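TATA-box-binding protein (Methanococcus jannaschii, PDB 2Z8U) binds the TATA-box promoter element as a general transcription initiation factor for archaeal genes transcribed by RNA polymerase. Local coordinates at the interface of chains A and B. Coordinates in Å, arbitrary orientation; residue numbers count along the deposited sequence, not the author numbering. Chains: chain A/B, TATA-box-binding protein.

Contact 1: the interface of chains A and B. Residues chain A 130-132; chain B 17, 19, 108-110, 163.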
loop_
_atom_site.group_PDB
_atom_site.type_symbol
_atom_site.label_atom_id
_atom_site.label_comp_id
_atom_site.label_asym_id
_atom_site.label_seq_id
_atom_site.Cartn_x
_atom_site.Cartn_y
_atom_site.Cartn_z
ATOM N N GLY A 130 19.127 -13.497 -6.373
ATOM C CA GLY A 130 19.172 -12.042 -6.122
ATOM C C GLY A 130 19.756 -11.649 -4.781
ATOM O O GLY A 130 19.429 -10.580 -4.223
ATOM N N THR A 131 20.592 -12.532 -4.239
ATOM C CA THR A 131 21.351 -12.228 -3.033
ATOM C C THR A 131 22.823 -12.228 -3.378
ATOM O O THR A 131 23.240 -12.893 -4.325
ATOM C CB THR A 131 21.132 -13.276 -1.926
ATOM O OG1 THR A 131 21.558 -14.554 -2.404
ATOM C CG2 THR A 131 19.669 -13.352 -1.524
ATOM N N GLU A 132 23.592 -11.447 -2.624
ATOM C CA GLU A 132 25.037 -11.495 -2.653
ATOM C C GLU A 132 25.556 -11.419 -1.226
ATOM O O GLU A 132 24.911 -10.861 -0.326
ATOM C CB GLU A 132 25.645 -10.387 -3.540
ATOM C CG GLU A 132 26.079 -10.865 -4.951
ATOM C CD GLU A 132 27.239 -11.873 -4.969
ATOM O OE1 GLU A 132 27.644 -12.404 -3.892
ATOM O OE2 GLU A 132 27.772 -12.121 -6.083
ATOM N N ASN B 17 33.702 -11.993 -6.865
ATOM C CA ASN B 17 33.011 -13.253 -6.968
ATOM C C ASN B 17 31.976 -13.269 -8.077
ATOM O O ASN B 17 31.569 -12.232 -8.575
ATOM C CB ASN B 17 32.454 -13.721 -5.592
ATOM C CG ASN B 17 31.025 -13.239 -5.287
ATOM O OD1 ASN B 17 30.763 -12.744 -4.192
ATOM N ND2 ASN B 17 30.095 -13.463 -6.199
ATOM N N VAL B 19 28.189 -15.469 -9.299
ATOM C CA VAL B 19 27.185 -16.515 -9.084
ATOM C C VAL B 19 26.808 -16.971 -10.495
ATOM O O VAL B 19 26.536 -16.141 -11.348
ATOM C CB VAL B 19 25.956 -15.981 -8.297
ATOM C CG1 VAL B 19 24.831 -17.051 -8.192
ATOM C CG2 VAL B 19 26.380 -15.480 -6.900
ATOM N N ASN B 108 25.011 -13.340 -11.116
ATOM C CA ASN B 108 25.377 -12.205 -10.257
ATOM C C ASN B 108 26.901 -12.085 -10.185
ATOM O O ASN B 108 27.618 -13.037 -10.467
ATOM C CB ASN B 108 24.809 -12.406 -8.835
ATOM C CG ASN B 108 24.363 -11.102 -8.170
ATOM O OD1 ASN B 108 24.978 -10.053 -8.350
ATOM N ND2 ASN B 108 23.285 -11.182 -7.366
ATOM N N MET B 109 27.389 -10.904 -9.808
ATOM C CA MET B 109 28.821 -10.693 -9.546
ATOM C C MET B 109 28.974 -9.630 -8.486
ATOM O O MET B 109 28.146 -8.725 -8.387
ATOM C CB MET B 109 29.572 -10.193 -10.783
ATOM C CG MET B 109 29.243 -10.858 -12.096
ATOM S SD MET B 109 29.973 -10.084 -13.561
ATOM C CE MET B 109 31.566 -10.876 -13.571
ATOM N N VAL B 110 30.041 -9.736 -7.702
ATOM C CA VAL B 110 30.447 -8.671 -6.794
ATOM C C VAL B 110 31.699 -8.078 -7.443
ATOM O O VAL B 110 32.633 -8.817 -7.772
ATOM C CB VAL B 110 30.797 -9.200 -5.377
ATOM C CG1 VAL B 110 31.483 -8.130 -4.528
ATOM C CG2 VAL B 110 29.546 -9.712 -4.640
ATOM N N THR B 163 26.974 -4.731 -6.738
ATOM C CA THR B 163 26.350 -6.068 -6.773
ATOM C C THR B 163 25.188 -6.101 -7.755
ATOM O O THR B 163 24.722 -5.056 -8.211
ATOM C CB THR B 163 25.900 -6.550 -5.364
ATOM O OG1 THR B 163 24.791 -5.767 -4.901
ATOM C CG2 THR B 163 27.024 -6.400 -4.335
HETATM O O HOH W 1 22.427 -13.972 -6.730
#

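Contact 2: the interface of chains A and B. Residues chain A 137; chain B 16, 112, 155, 159, 161.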
loop_
_atom_site.group_PDB
_atom_site.type_symbol
_atom_site.label_atom_id
_atom_site.label_comp_id
_atom_site.label_asym_id
_atom_site.label_seq_id
_atom_site.Cartn_x
_atom_site.Cartn_y
_atom_site.Cartn_z
ATOM N N GLN A 137 34.185 -7.864 2.100
ATOM C CA GLN A 137 33.941 -6.560 1.460
ATOM C C GLN A 137 32.906 -5.700 2.185
ATOM O O GLN A 137 33.027 -4.470 2.213
ATOM C CB GLN A 137 33.527 -6.717 -0.010
ATOM C CG GLN A 137 34.222 -7.834 -0.781
ATOM C CD GLN A 137 35.721 -7.642 -0.944
ATOM O OE1 GLN A 137 36.477 -8.609 -0.904
ATOM N NE2 GLN A 137 36.160 -6.399 -1.133
ATOM N N VAL B 16 35.239 -9.912 -7.706
ATOM C CA VAL B 16 35.655 -10.617 -6.503
ATOM C C VAL B 16 34.951 -11.955 -6.432
ATOM O O VAL B 16 35.540 -12.953 -6.024
ATOM C CB VAL B 16 35.472 -9.762 -5.221
ATOM C CG1 VAL B 16 35.612 -10.622 -3.973
ATOM C CG2 VAL B 16 36.522 -8.641 -5.180
ATOM N N THR B 112 34.475 -4.715 -6.981
ATOM C CA THR B 112 34.950 -3.669 -6.087
ATOM C C THR B 112 35.835 -2.679 -6.851
ATOM O O THR B 112 36.444 -3.006 -7.900
ATOM C CB THR B 112 35.736 -4.241 -4.876
ATOM O OG1 THR B 112 36.895 -4.960 -5.339
ATOM C CG2 THR B 112 34.843 -5.191 -4.030
ATOM N N PHE B 155 31.713 3.162 0.788
ATOM C CA PHE B 155 32.239 3.270 2.148
ATOM C C PHE B 155 33.063 4.539 2.342
ATOM O O PHE B 155 33.584 5.095 1.364
ATOM C CB PHE B 155 33.021 1.996 2.502
ATOM C CG PHE B 155 32.172 0.762 2.432
ATOM C CD1 PHE B 155 31.314 0.450 3.484
ATOM C CD2 PHE B 155 32.143 -0.023 1.281
ATOM C CE1 PHE B 155 30.466 -0.660 3.416
ATOM C CE2 PHE B 155 31.294 -1.147 1.203
ATOM C CZ PHE B 155 30.469 -1.462 2.279
ATOM N N LYS B 159 36.232 2.756 -0.702
ATOM C CA LYS B 159 35.842 1.459 -1.304
ATOM C C LYS B 159 34.401 1.504 -1.793
ATOM O O LYS B 159 33.518 2.058 -1.126
ATOM C CB LYS B 159 36.032 0.299 -0.323
ATOM C CG LYS B 159 35.790 -1.150 -0.905
ATOM C CD LYS B 159 36.505 -2.165 0.037
ATOM C CE LYS B 159 36.858 -3.455 -0.638
ATOM N NZ LYS B 159 37.939 -4.168 0.136
ATOM N N VAL B 161 31.457 -1.145 -3.616
ATOM C CA VAL B 161 31.128 -2.529 -3.952
ATOM C C VAL B 161 29.914 -2.436 -4.851
ATOM O O VAL B 161 28.924 -1.780 -4.504
ATOM C CB VAL B 161 30.780 -3.358 -2.688
ATOM C CG1 VAL B 161 30.242 -4.769 -3.053
ATOM C CG2 VAL B 161 31.971 -3.434 -1.738
#

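Contact 1: the interface of chains A and B
A bend at the second torsion of A:Glu132 (chi2 -66°) turns its carboxylate towards B:Asn17, whose amide comes to meet it from the opposite direction. The amide nitrogen ND2 of B:Asn17 donates to OE2 of A:Glu132 at 2.7 Å, a short and fairly straight bond (152° at the hydrogen) that uses the syn lone pair of the carboxylate oxygen. The acceptor sits slightly out of the amide plane, and the two flat groups are twisted 41° apart. OE1 of A:Glu132 also lies 3.2 Å from OD1 of B:Asn17, two acceptors facing each other, so this pair is doubtful.

Around this bond the carboxylate lies among apolar groups. Methyl CG2 of B:Val110 lies close against it, modelled too tightly to be read closely, and CG2 of B:Val19 is 3.7 Å from OE2 of A:Glu132. The B:Asn108 side chain runs antiparallel alongside the glutamate, its CG lying 3.7 Å from the methylene CG of A:Glu132. Instead of joining the carboxylate, B:Asn108 sends ND2 to a water at 3.0 Å, and this water lies 2.8 Å from the backbone O of A:Thr131. On the far side of the amide, OD1 of B:Asn108 takes a weak bond from the backbone N of B:Met109, which is consistent with, but only weakly supports, the orientation with ND2 towards the water.

An alanine in place of A:Glu132 would probably leave the B:Asn17 amide without its acceptor and open a gap beside B:Val110 and B:Asn108. B:Asn17 and B:Asn108 are the paired asparagines of the two TBP repeats, at the middle of the concave face that reads the minor groove of the TATA box; here the glutamate of a second copy occupies that face, so pairing of this kind would keep DNA off it.

Contact 2: the interface of chains A and B
A:Gln137 lies against the concave, DNA-binding underside of the TBP saddle, meeting residues of the second repeat of chain B and B:Val16 from the first. It sits in the loop that follows strand 131-133.

Van der Waals contacts run along the glutamine. Its CB is 4.0 Å from methyl CG2 of B:Val161. A bend at chi2 (-64°) then carries the amide across B:Thr112, the two side chains meeting at about a right angle, with CG2 of B:Thr112 4.0 Å from CD of A:Gln137 and 3.4 Å from its NE2. The methyl of the threonine is thus the part that touches the amide. At the end of the side chain, OE1 of A:Gln137 faces CG1 of B:Val16 at 3.8 Å, the two residues approaching from opposite directions.

B:Phe155, one of the phenylalanines that TBPs wedge between base pairs, makes a looser contact: its ring atom CE2 lies 3.9 Å from the backbone O of A:Gln137. In its own chain, CG2 of B:Val161 sits at the edge of this ring, in its plane, so the same methyl borders both the phenylalanine and the glutamine.

Between polar groups there is a close approach rather than an interaction. The extended chain of B:Lys159 crosses the glutamine nearly perpendicularly, and its NZ comes within 3.1 Å of the amide NE2 of A:Gln137, but the geometry is wrong for a hydrogen bond. Two nitrogens face each other here, and an exchange of the amide oxygen and nitrogen, which X-ray density distinguishes poorly, might give the lysine an acceptor. The lysine tip is also modelled too near the amide, which adds to the doubt about the amide's orientation.

The centres of contact 1 and contact 2, taken over their C-alpha atoms, lie about 12 Å apart. Chain A reaches both with one stretch, residues 130 to 137, while chain B supplies strands 14-23, 105-114 and 159-163 to each. Contact 1 sits near the middle of the concave sheet and contact 2 further into its second half. The two-fold axis repeats both with the chains exchanged, so each copy blocks part of the other's DNA-binding surface. The structure alone does not establish that this pairing occurs in solution, but TATA-box binding would probably require the pair to separate.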